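Local coordinates for protein ADP compounds hydrolase nudE (Escherichia coli, PDB 1VHZ) that hydrolyses ADP-ribose, NADH and diadenosine polyphosphates such as Ap3A as a homodimeric member of the Nudix family, using magnesium or another divalent cation, at residues M126-A131 with L175-E180. Numbering follows the deposited sequence.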
loop_
_atom_site.group_PDB
_atom_site.type_symbol
_atom_site.label_atom_id
_atom_site.label_comp_id
_atom_site.label_asym_id
_atom_site.label_seq_id
_atom_site.Cartn_x
_atom_site.Cartn_y
_atom_site.Cartn_z
ATOM N N MET A 126 5.164 7.481 -1.833
ATOM C CA MET A 126 5.914 7.245 -0.603
ATOM C C MET A 126 7.383 7.013 -0.919
ATOM O O MET A 126 7.748 6.129 -1.699
ATOM C CB MET A 126 5.271 6.090 0.144
ATOM C CG MET A 126 6.095 5.504 1.287
ATOM S SD MET A 126 6.297 6.679 2.625
ATOM C CE MET A 126 4.723 6.529 3.463
ATOM N N ASN A 127 8.258 7.816 -0.330
ATOM C CA ASN A 127 9.691 7.669 -0.560
ATOM C C ASN A 127 10.310 6.906 0.610
ATOM O O ASN A 127 10.141 7.328 1.761
ATOM C CB ASN A 127 10.377 9.033 -0.734
ATOM C CG ASN A 127 9.808 9.814 -1.914
ATOM O OD1 ASN A 127 10.268 9.678 -3.034
ATOM N ND2 ASN A 127 8.773 10.621 -1.668
ATOM N N ILE A 128 10.978 5.798 0.303
ATOM C CA ILE A 128 11.625 4.985 1.329
ATOM C C ILE A 128 13.080 5.360 1.502
ATOM O O ILE A 128 13.892 5.347 0.564
ATOM C CB ILE A 128 11.502 3.477 0.985
ATOM C CG1 ILE A 128 10.010 3.107 0.943
ATOM C CG2 ILE A 128 12.236 2.634 2.010
ATOM C CD1 ILE A 128 9.739 1.771 0.270
ATOM N N VAL A 129 13.457 5.769 2.710
ATOM C CA VAL A 129 14.840 6.168 2.967
ATOM C C VAL A 129 15.469 5.341 4.084
ATOM O O VAL A 129 14.802 5.120 5.100
ATOM C CB VAL A 129 14.876 7.658 3.386
ATOM C CG1 VAL A 129 16.284 8.103 3.760
ATOM C CG2 VAL A 129 14.315 8.572 2.319
ATOM N N VAL A 130 16.729 4.950 3.941
ATOM C CA VAL A 130 17.419 4.208 5.010
ATOM C C VAL A 130 18.335 5.200 5.741
ATOM O O VAL A 130 19.028 5.973 5.079
ATOM C CB VAL A 130 18.291 3.064 4.473
ATOM C CG1 VAL A 130 18.971 2.287 5.614
ATOM C CG2 VAL A 130 17.462 2.130 3.623
ATOM N N ALA A 131 18.277 5.217 7.057
ATOM C CA ALA A 131 19.055 6.093 7.901
ATOM C C ALA A 131 20.094 5.346 8.739
ATOM O O ALA A 131 19.737 4.397 9.462
ATOM C CB ALA A 131 18.124 6.764 8.919
ATOM N N LEU A 175 10.524 -3.356 4.115
ATOM C CA LEU A 175 11.294 -4.416 4.737
ATOM C C LEU A 175 12.084 -5.217 3.705
ATOM O O LEU A 175 13.290 -5.363 3.821
ATOM C CB LEU A 175 10.335 -5.354 5.491
ATOM C CG LEU A 175 11.018 -6.475 6.259
ATOM C CD1 LEU A 175 11.780 -5.915 7.457
ATOM C CD2 LEU A 175 10.022 -7.550 6.662
ATOM N N PHE A 176 11.412 -5.694 2.664
ATOM C CA PHE A 176 12.037 -6.457 1.592
ATOM C C PHE A 176 13.003 -5.600 0.770
ATOM O O PHE A 176 14.029 -6.116 0.326
ATOM C CB PHE A 176 10.954 -7.040 0.664
ATOM C CG PHE A 176 10.310 -8.320 1.121
ATOM C CD1 PHE A 176 8.996 -8.343 1.540
ATOM C CD2 PHE A 176 11.020 -9.520 1.104
ATOM C CE1 PHE A 176 8.377 -9.529 1.918
ATOM C CE2 PHE A 176 10.415 -10.703 1.501
ATOM C CZ PHE A 176 9.089 -10.715 1.909
ATOM N N LEU A 177 12.717 -4.325 0.536
ATOM C CA LEU A 177 13.622 -3.473 -0.240
ATOM C C LEU A 177 14.918 -3.205 0.517
ATOM O O LEU A 177 16.002 -3.228 -0.062
ATOM C CB LEU A 177 12.943 -2.161 -0.653
ATOM C CG LEU A 177 11.856 -2.328 -1.738
ATOM C CD1 LEU A 177 10.919 -1.133 -1.738
ATOM C CD2 LEU A 177 12.466 -2.563 -3.113
ATOM N N VAL A 178 14.833 -3.002 1.830
ATOM C CA VAL A 178 16.024 -2.766 2.645
ATOM C C VAL A 178 16.884 -4.016 2.727
ATOM O O VAL A 178 18.117 -4.005 2.648
ATOM C CB VAL A 178 15.597 -2.273 4.038
ATOM C CG1 VAL A 178 16.800 -2.259 4.980
ATOM C CG2 VAL A 178 14.985 -0.871 3.922
ATOM N N ARG A 179 16.230 -5.167 2.875
ATOM C CA ARG A 179 16.958 -6.442 2.918
ATOM C C ARG A 179 17.704 -6.662 1.603
ATOM O O ARG A 179 18.842 -7.126 1.631
ATOM C CB ARG A 179 15.965 -7.568 3.143
ATOM C CG ARG A 179 16.629 -8.968 3.298
ATOM C CD ARG A 179 15.579 -9.913 2.782
ATOM N NE ARG A 179 15.526 -11.273 3.221
ATOM C CZ ARG A 179 14.782 -12.147 2.504
ATOM N NH1 ARG A 179 14.703 -13.407 2.877
ATOM N NH2 ARG A 179 14.136 -11.706 1.421
ATOM N N GLU A 180 17.072 -6.354 0.459
ATOM C CA GLU A 180 17.752 -6.507 -0.822
ATOM C C GLU A 180 18.992 -5.592 -0.851
ATOM O O GLU A 180 20.072 -6.017 -1.222
ATOM C CB GLU A 180 16.903 -6.099 -2.012
ATOM C CG GLU A 180 16.122 -7.077 -2.781
ATOM C CD GLU A 180 16.543 -8.518 -2.787
ATOM O OE1 GLU A 180 17.317 -8.924 -3.670
ATOM O OE2 GLU A 180 16.078 -9.272 -1.899
#
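Ile128 and Val130 of strand 125-136 meet Leu177 and Val178 of helix 169-184, a compact example of a helix laid against a β-sheet through a few branched aliphatic residues. From CB, Ile128 forks. Its CG1 lies anti to the carbonyl carbon (chi1 -61°) and stays 5.1 Å from Leu177 CD1; the extended second torsion (chi2 165°) then carries CD1 across to Leu177 CD1 at 3.7 Å. These two side chains approach at about a right angle and touch through their end methyls. The other branch, CG2, remains 4.8 Å from Val178 CG2, beyond close contact. Two residues along the strand, Val130 CG2 meets that same Val178 methyl at 3.9 Å, the side chains inclined to each other. Val129, between Ile128 and Val130, points from the opposite face of the sheet and packs on Ala94 of helix 90-102, which belongs to the Nudix box; the strand is thus sandwiched between two helices, as in the α/β/α Nudix fold. Beyond Leu177 lies the dimer interface, where Phe176 of the second subunit packs on it. With just two buried methyl-methyl contacts and 152 Å² of buried surface, cohesion here rests on dispersion and water exclusion, with no polar group taking part.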